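Local coordinates for ABC transporter periplasmic substrate-binding protein (Desulfovibrio alaskensis, PDB 5MY5) that binds tungstate with high selectivity and probably delivers it in the periplasm to an ABC transporter for uptake, at residues A[26-31]-A[240-245]; A[41-46]-A[57-62]. The protein carries 2 engineered substitutions. All coordinates share one frame; numbering follows the deposited sequence.

Contact 1 of 2, residues A[26-31]-A[240-245]; sequences PVLMMA and DLADKF
The carbonyl oxygen of L241 meets two groups: the backbone N of F245, one helical turn on, donates a hydrogen bond to it at 3.1 Å, and a methyl of L28, CD2, lies 3.7 Å from that same O. L28 gives the strand's largest share of the contact. Chi1 (174°) puts its CG anti to the backbone N, and chi2 (60°) then sets CD1. L28 CD1 lies 3.7 Å from A242 N and touches the CB atoms of A242 and L241; CD2 reaches past the L241 carbonyl to F245 CB at 3.5 Å. The side chains of L28 and F245 cross at about a right angle. This is a helix laid over the face of the parallel part of a mixed sheet: strand 27-33 runs between strands 56-62 and 78-81, and helix 239-250 returns from far along the chain to cover it, the short segments crossing at -72°. Strand 221-228, late in the chain, runs antiparallel beside 78-81, consistent with the type II fold of periplasmic binding proteins. Two residues further along the strand, M30 points to the same face. Its chain bends at the last torsion, so that CE sits obliquely to the F245 ring, 3.5 Å from CE2 and a little further from CZ. F49 of helix 41-53 meets that ring edge-to-face. At the outer end L241 leans over the strand's start, its CD1 resting 3.4 Å from V27 O, while both its methyls touch P26 CB at 4.1 Å.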
ATOM      1  N   PRO A  26      -6.027 -24.806 -15.574  1.00 31.77           N
ATOM      2  CA  PRO A  26      -6.500 -24.342 -14.256  1.00 27.95           C
ATOM      3  C   PRO A  26      -6.469 -22.827 -14.138  1.00 24.96           C
ATOM      4  O   PRO A  26      -5.541 -22.184 -14.567  1.00 24.63           O
ATOM      5  CB  PRO A  26      -5.514 -24.919 -13.295  1.00 28.32           C
ATOM      6  CG  PRO A  26      -4.572 -25.783 -14.061  1.00 31.16           C
ATOM      7  CD  PRO A  26      -4.770 -25.584 -15.492  1.00 32.42           C
ATOM      8  N   VAL A  27      -7.512 -22.265 -13.505  1.00 24.98           N
ATOM      9  CA  VAL A  27      -7.651 -20.854 -13.323  1.00 21.54           C
ATOM     10  C   VAL A  27      -7.860 -20.562 -11.854  1.00 18.54           C
ATOM     11  O   VAL A  27      -8.727 -21.125 -11.182  1.00 21.68           O
ATOM     12  CB  VAL A  27      -8.854 -20.336 -14.075  1.00 24.06           C
ATOM     13  CG1 VAL A  27      -8.936 -18.828 -13.957  1.00 25.91           C
ATOM     14  CG2 VAL A  27      -8.728 -20.685 -15.591  1.00 28.46           C
ATOM     15  N   LEU A  28      -7.049 -19.647 -11.352  1.00 18.36           N
ATOM     16  CA  LEU A  28      -7.121 -19.181  -9.985  1.00 18.12           C
ATOM     17  C   LEU A  28      -7.679 -17.776 -10.027  1.00 17.12           C
ATOM     18  O   LEU A  28      -7.127 -16.897 -10.700  1.00 18.11           O
ATOM     19  CB  LEU A  28      -5.692 -19.197  -9.389  1.00 17.33           C
ATOM     20  CG  LEU A  28      -5.529 -18.580  -7.939  1.00 18.49           C
ATOM     21  CD1 LEU A  28      -6.351 -19.246  -6.854  1.00 18.71           C
ATOM     22  CD2 LEU A  28      -4.065 -18.582  -7.578  1.00 16.87           C
ATOM     23  N   MET A  29      -8.696 -17.539  -9.208  1.00 18.07           N
ATOM     24  CA  MET A  29      -9.357 -16.229  -9.165  1.00 18.76           C
ATOM     25  C   MET A  29      -9.016 -15.492  -7.889  1.00 16.57           C
ATOM     26  O   MET A  29      -9.188 -16.005  -6.819  1.00 17.63           O
ATOM     27  CB  MET A  29     -10.886 -16.377  -9.150  1.00 20.58           C
ATOM     28  CG  MET A  29     -11.531 -17.108 -10.315  1.00 21.38           C
ATOM     29  SD  MET A  29     -10.989 -16.565 -11.953  1.00 28.34           S
ATOM     30  CE  MET A  29     -11.871 -15.044 -12.043  1.00 25.23           C
ATOM     31  N   MET A  30      -8.597 -14.263  -8.066  1.00 16.26           N
ATOM     32  CA  MET A  30      -8.055 -13.441  -6.962  1.00 15.80           C
ATOM     33  C   MET A  30      -8.834 -12.142  -6.879  1.00 16.53           C
ATOM     34  O   MET A  30      -9.167 -11.578  -7.848  1.00 18.96           O
ATOM     35  CB  MET A  30      -6.595 -13.121  -7.200  1.00 16.90           C
ATOM     36  CG  MET A  30      -6.004 -12.003  -6.373  1.00 18.15           C
ATOM     37  SD  MET A  30      -4.264 -11.638  -6.755  1.00 18.21           S
ATOM     38  CE  MET A  30      -3.529 -13.049  -6.074  1.00 19.74           C
ATOM     39  N   ALA A  31      -8.994 -11.700  -5.643  1.00 16.41           N
ATOM     40  CA  ALA A  31      -9.366 -10.353  -5.398  1.00 17.13           C
ATOM     41  C   ALA A  31      -8.234  -9.635  -4.783  1.00 16.87           C
ATOM     42  O   ALA A  31      -7.604 -10.103  -3.818  1.00 16.20           O
ATOM     43  CB  ALA A  31     -10.559 -10.290  -4.463  1.00 19.20           C
ATOM     44  N   ASP A 240      -6.373 -25.756  -3.551  1.00 21.54           N
ATOM     45  CA  ASP A 240      -5.059 -26.274  -3.919  1.00 21.92           C
ATOM     46  C   ASP A 240      -4.351 -25.273  -4.881  1.00 20.44           C
ATOM     47  O   ASP A 240      -3.190 -25.061  -4.759  1.00 19.56           O
ATOM     48  CB  ASP A 240      -5.204 -27.619  -4.609  1.00 21.93           C
ATOM     49  CG  ASP A 240      -5.611 -28.685  -3.678  1.00 31.51           C
ATOM     50  OD1 ASP A 240      -5.361 -28.578  -2.451  1.00 34.49           O
ATOM     51  OD2 ASP A 240      -6.159 -29.670  -4.184  1.00 37.45           O
ATOM     52  N   LEU A 241      -5.105 -24.622  -5.780  1.00 19.64           N
ATOM     53  CA  LEU A 241      -4.535 -23.566  -6.690  1.00 17.62           C
ATOM     54  C   LEU A 241      -4.087 -22.378  -5.775  1.00 18.29           C
ATOM     55  O   LEU A 241      -3.031 -21.787  -6.000  1.00 17.16           O
ATOM     56  CB  LEU A 241      -5.446 -23.075  -7.704  1.00 17.86           C
ATOM     57  CG  LEU A 241      -6.007 -24.108  -8.645  1.00 19.77           C
ATOM     58  CD1 LEU A 241      -6.876 -23.549  -9.718  1.00 20.03           C
ATOM     59  CD2 LEU A 241      -4.948 -25.048  -9.194  1.00 21.17           C
ATOM     60  N   ALA A 242      -4.941 -21.977  -4.828  1.00 18.01           N
ATOM     61  CA  ALA A 242      -4.575 -20.846  -3.932  1.00 17.52           C
ATOM     62  C   ALA A 242      -3.320 -21.086  -3.168  1.00 16.00           C
ATOM     63  O   ALA A 242      -2.361 -20.256  -3.076  1.00 16.74           O
ATOM     64  CB  ALA A 242      -5.757 -20.548  -3.024  1.00 17.24           C
ATOM     65  N   ASP A 243      -3.249 -22.302  -2.602  1.00 16.27           N
ATOM     66  CA  ASP A 243      -2.051 -22.688  -1.881  1.00 17.13           C
ATOM     67  C   ASP A 243      -0.806 -22.710  -2.804  1.00 16.26           C
ATOM     68  O   ASP A 243       0.233 -22.363  -2.342  1.00 17.09           O
ATOM     69  CB  ASP A 243      -2.167 -24.112  -1.280  1.00 21.29           C
ATOM     70  CG  ASP A 243      -3.117 -24.204  -0.109  1.00 25.49           C
ATOM     71  OD1 ASP A 243      -3.448 -23.104   0.438  1.00 26.45           O
ATOM     72  OD2 ASP A 243      -3.556 -25.392   0.213  1.00 24.00           O
ATOM     73  N   LYS A 244      -0.971 -23.102  -4.076  1.00 16.63           N
ATOM     74  CA  LYS A 244       0.134 -23.090  -5.023  1.00 16.03           C
ATOM     75  C   LYS A 244       0.652 -21.691  -5.251  1.00 16.44           C
ATOM     76  O   LYS A 244       1.865 -21.458  -5.365  1.00 17.07           O
ATOM     77  CB  LYS A 244      -0.265 -23.781  -6.296  1.00 17.88           C
ATOM     78  CG  LYS A 244       0.818 -23.966  -7.341  1.00 21.83           C
ATOM     79  CD  LYS A 244       1.931 -24.971  -6.971  1.00 24.35           C
ATOM     80  CE  LYS A 244       1.439 -26.392  -6.605  1.00 24.96           C
ATOM     81  NZ  LYS A 244       0.787 -27.135  -7.773  1.00 23.86           N
ATOM     82  N   PHE A 245      -0.243 -20.712  -5.330  1.00 14.52           N
ATOM     83  CA  PHE A 245       0.159 -19.327  -5.502  1.00 16.95           C
ATOM     84  C   PHE A 245       0.949 -18.872  -4.271  1.00 15.24           C
ATOM     85  O   PHE A 245       1.907 -18.128  -4.437  1.00 16.49           O
ATOM     86  CB  PHE A 245      -1.070 -18.386  -5.775  1.00 14.80           C
ATOM     87  CG  PHE A 245      -0.713 -16.975  -5.957  1.00 16.28           C
ATOM     88  CD1 PHE A 245      -0.180 -16.530  -7.145  1.00 16.71           C
ATOM     89  CD2 PHE A 245      -0.905 -16.086  -4.951  1.00 16.90           C
ATOM     90  CE1 PHE A 245       0.162 -15.191  -7.313  1.00 19.67           C
ATOM     91  CE2 PHE A 245      -0.627 -14.731  -5.162  1.00 19.11           C
ATOM     92  CZ  PHE A 245      -0.088 -14.295  -6.296  1.00 17.89           C
TER

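Contact 2 of 2, residues A[41-46]-A[57-62]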
ATOM      1  N   LEU A  41       2.707  -4.739 -10.533  1.00 18.87           N
ATOM      2  CA  LEU A  41       3.419  -5.940 -10.066  1.00 18.54           C
ATOM      3  C   LEU A  41       2.774  -7.227 -10.619  1.00 18.41           C
ATOM      4  O   LEU A  41       3.532  -8.109 -11.028  1.00 18.84           O
ATOM      5  CB  LEU A  41       3.480  -5.980  -8.548  1.00 18.14           C
ATOM      6  CG  LEU A  41       4.192  -7.230  -7.964  1.00 18.70           C
ATOM      7  CD1 LEU A  41       5.636  -7.243  -8.273  1.00 18.32           C
ATOM      8  CD2 LEU A  41       3.925  -7.327  -6.444  1.00 18.59           C
ATOM      9  N   LEU A  42       1.487  -7.367 -10.541  1.00 18.92           N
ATOM     10  CA  LEU A  42       0.807  -8.597 -10.966  1.00 17.15           C
ATOM     11  C   LEU A  42       0.914  -8.817 -12.465  1.00 20.83           C
ATOM     12  O   LEU A  42       0.975  -9.946 -12.914  1.00 18.78           O
ATOM     13  CB  LEU A  42      -0.684  -8.600 -10.563  1.00 18.68           C
ATOM     14  CG  LEU A  42      -0.888  -8.727  -9.036  1.00 18.64           C
ATOM     15  CD1 LEU A  42      -2.344  -8.539  -8.721  1.00 17.99           C
ATOM     16  CD2 LEU A  42      -0.370 -10.057  -8.470  1.00 21.63           C
ATOM     17  N   ASP A  43       0.992  -7.725 -13.251  1.00 18.80           N
ATOM     18  CA  ASP A  43       1.219  -7.888 -14.700  1.00 20.02           C
ATOM     19  C   ASP A  43       2.562  -8.506 -14.977  1.00 22.67           C
ATOM     20  O   ASP A  43       2.687  -9.170 -16.013  1.00 26.75           O
ATOM     21  CB  ASP A  43       1.129  -6.543 -15.406  1.00 24.95           C
ATOM     22  CG  ASP A  43      -0.224  -5.935 -15.301  1.00 25.57           C
ATOM     23  OD1 ASP A  43      -1.212  -6.581 -15.588  1.00 30.80           O
ATOM     24  OD2 ASP A  43      -0.351  -4.742 -14.943  1.00 35.62           O
ATOM     25  N   ASP A  44       3.554  -8.254 -14.156  1.00 21.28           N
ATOM     26  CA  ASP A  44       4.849  -8.944 -14.245  1.00 24.12           C
ATOM     27  C   ASP A  44       4.843 -10.328 -13.695  1.00 24.23           C
ATOM     28  O   ASP A  44       5.430 -11.252 -14.275  1.00 25.17           O
ATOM     29  CB  ASP A  44       5.911  -8.132 -13.479  1.00 29.90           C
ATOM     30  CG  ASP A  44       6.875  -7.437 -14.360  1.00 39.57           C
ATOM     31  OD1 ASP A  44       6.414  -6.701 -15.279  1.00 45.17           O
ATOM     32  OD2 ASP A  44       8.084  -7.622 -14.084  1.00 40.80           O
ATOM     33  N   LEU A  45       4.212 -10.526 -12.519  1.00 19.99           N
ATOM     34  CA  LEU A  45       4.253 -11.810 -11.829  1.00 20.84           C
ATOM     35  C   LEU A  45       3.392 -12.850 -12.484  1.00 21.38           C
ATOM     36  O   LEU A  45       3.759 -14.054 -12.472  1.00 21.05           O
ATOM     37  CB  LEU A  45       3.816 -11.645 -10.344  1.00 19.79           C
ATOM     38  CG  LEU A  45       4.799 -10.910  -9.487  1.00 22.37           C
ATOM     39  CD1 LEU A  45       4.236 -10.876  -8.049  1.00 23.36           C
ATOM     40  CD2 LEU A  45       6.253 -11.466  -9.467  1.00 25.15           C
ATOM     41  N   ALA A  46       2.218 -12.453 -12.930  1.00 19.94           N
ATOM     42  CA  ALA A  46       1.229 -13.447 -13.379  1.00 20.85           C
ATOM     43  C   ALA A  46       1.745 -14.373 -14.547  1.00 23.21           C
ATOM     44  O   ALA A  46       1.639 -15.587 -14.457  1.00 21.40           O
ATOM     45  CB  ALA A  46      -0.093 -12.831 -13.711  1.00 24.49           C
ATOM     46  N   LEU A  57      -3.658 -16.984 -13.566  1.00 17.62           N
ATOM     47  CA  LEU A  57      -4.147 -16.089 -12.483  1.00 16.87           C
ATOM     48  C   LEU A  57      -4.952 -14.983 -13.102  1.00 18.47           C
ATOM     49  O   LEU A  57      -4.468 -14.241 -13.940  1.00 20.34           O
ATOM     50  CB  LEU A  57      -2.977 -15.471 -11.717  1.00 19.71           C
ATOM     51  CG  LEU A  57      -3.308 -14.480 -10.608  1.00 20.46           C
ATOM     52  CD1 LEU A  57      -3.989 -15.142  -9.410  1.00 21.78           C
ATOM     53  CD2 LEU A  57      -2.074 -13.685 -10.127  1.00 20.80           C
ATOM     54  N   ARG A  58      -6.189 -14.829 -12.618  1.00 16.32           N
ATOM     55  CA  ARG A  58      -7.092 -13.754 -13.010  1.00 17.89           C
ATOM     56  C   ARG A  58      -7.355 -12.960 -11.761  1.00 18.69           C
ATOM     57  O   ARG A  58      -7.619 -13.526 -10.703  1.00 20.74           O
ATOM     58  CB  ARG A  58      -8.359 -14.249 -13.650  1.00 20.71           C
ATOM     59  CG  ARG A  58      -8.178 -14.929 -14.988  1.00 22.39           C
ATOM     60  CD  ARG A  58      -9.521 -15.414 -15.506  1.00 25.71           C
ATOM     61  NE  ARG A  58      -9.360 -16.337 -16.639  1.00 28.95           N
ATOM     62  CZ  ARG A  58     -10.335 -17.151 -17.044  1.00 31.74           C
ATOM     63  NH1 ARG A  58     -11.535 -17.169 -16.452  1.00 37.29           N
ATOM     64  NH2 ARG A  58     -10.085 -18.018 -18.024  1.00 37.42           N
ATOM     65  N   TRP A  59      -7.365 -11.650 -11.868  1.00 18.16           N
ATOM     66  CA  TRP A  59      -7.615 -10.868 -10.675  1.00 18.39           C
ATOM     67  C   TRP A  59      -8.595  -9.744 -10.956  1.00 21.87           C
ATOM     68  O   TRP A  59      -8.663  -9.281 -12.046  1.00 24.48           O
ATOM     69  CB  TRP A  59      -6.356 -10.324 -10.019  1.00 19.15           C
ATOM     70  CG  TRP A  59      -5.536  -9.373 -10.780  1.00 18.76           C
ATOM     71  CD1 TRP A  59      -5.549  -8.008 -10.690  1.00 21.37           C
ATOM     72  CD2 TRP A  59      -4.560  -9.713 -11.750  1.00 20.22           C
ATOM     73  NE1 TRP A  59      -4.622  -7.476 -11.545  1.00 21.91           N
ATOM     74  CE2 TRP A  59      -4.003  -8.497 -12.219  1.00 22.30           C
ATOM     75  CE3 TRP A  59      -4.051 -10.932 -12.235  1.00 21.15           C
ATOM     76  CZ2 TRP A  59      -3.021  -8.461 -13.226  1.00 23.24           C
ATOM     77  CZ3 TRP A  59      -3.080 -10.897 -13.250  1.00 23.92           C
ATOM     78  CH2 TRP A  59      -2.548  -9.666 -13.702  1.00 23.07           C
ATOM     79  N   THR A  60      -9.337  -9.342  -9.953  1.00 18.87           N
ATOM     80  CA  THR A  60     -10.125  -8.151 -10.002  1.00 20.61           C
ATOM     81  C   THR A  60      -9.634  -7.260  -8.895  1.00 18.93           C
ATOM     82  O   THR A  60      -9.412  -7.741  -7.720  1.00 20.05           O
ATOM     83  CB  THR A  60     -11.566  -8.548  -9.730  1.00 21.12           C
ATOM     84  OG1 THR A  60     -11.992  -9.313 -10.888  1.00 29.92           O
ATOM     85  CG2 THR A  60     -12.480  -7.361  -9.638  1.00 24.06           C
ATOM     86  N   ALA A  61      -9.476  -5.980  -9.248  1.00 19.75           N
ATOM     87  CA  ALA A  61      -8.948  -4.953  -8.361  1.00 19.58           C
ATOM     88  C   ALA A  61     -10.013  -3.979  -7.930  1.00 21.72           C
ATOM     89  O   ALA A  61     -10.656  -3.306  -8.780  1.00 23.81           O
ATOM     90  CB  ALA A  61      -7.803  -4.224  -9.063  1.00 22.31           C
ATOM     91  N   VAL A  62     -10.235  -3.910  -6.619  1.00 19.96           N
ATOM     92  CA  VAL A  62     -11.342  -3.134  -5.998  1.00 20.68           C
ATOM     93  C   VAL A  62     -10.839  -2.521  -4.741  1.00 21.16           C
ATOM     94  O   VAL A  62      -9.674  -2.688  -4.418  1.00 20.35           O
ATOM     95  CB  VAL A  62     -12.532  -4.080  -5.745  1.00 21.26           C
ATOM     96  CG1 VAL A  62     -13.152  -4.494  -7.057  1.00 24.34           C
ATOM     97  CG2 VAL A  62     -12.201  -5.319  -4.930  1.00 23.62           C
TER
HETATM   98  O   HOH W   1      -1.522 -15.916 -15.100  1.00 28.24           O
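Helix 41-46 and strand 57-62 run nearly antiparallel, at 167°, with their axes 9.8 Å apart at closest approach. The backbones draw together toward one end: the CA atoms of A46 and L57 are 6.1 Å apart, those of L42 and W59 8.7 Å. This is the return half of a β-α-β crossover, in which the chain leaves strand 27-33, passes through the short helix 34-39 and helix 41-53 and comes back as strand 56-62, parallel to the first and beside it. The wider end is filled by the indole of W59. Chi1 (63°) puts its CG between the backbone N and the carbonyl carbon, close to CD1 of L42 on the face that this leucine covers. L42 slides past the ring in the opposite direction and covers that face with two atoms. CD1 stands over the five-membered ring, 3.7 Å from its centroid and only 4° off the normal, a CH-pi contact; CB lies over the six-membered ring toward its rim, 3.5 Å from CZ2. D43 comes to the edge instead, with OD1 in the ring plane close to the CZ2 carbon. The indole's polar end turns elsewhere, as NE1 hydrogen-bonds to D37 OD1, a bond that would help fix the ring's rotation. Where the backbones are closer, A46 makes the contact: its CB approaches W59 CZ3 obliquely at 3.6 Å and also touches L57 CD2, the methyl that L42 CD2 also meets. F245 of helix 239-250 packs against L57 as well. Beside this apolar patch a water joins the two backbones, accepting from L57 N at 2.8 Å and giving a weak hydrogen bond to A46 O at 3.2 Å.

Overall arrangement
Both contacts pack a helix against one sheet, on strands 27-33 and 56-62 that are parallel neighbours, and their centres are about 12 Å apart. Backbone hydrogen bonds probably tie them directly, M30 N to R58 O at 2.9 Å and R58 N to L28 O at 3.0 Å. Contact 2 is local, nested within the long stretch of chain that contact 1 closes, and is the more buried of the two; contact 1 lies further from the chain's centre and is only partly buried, with P26 exposed at its end. Contact 1 relies on aliphatic methyls and a methionine CE against a phenyl side chain, contact 2 on an indole face and a bridging water.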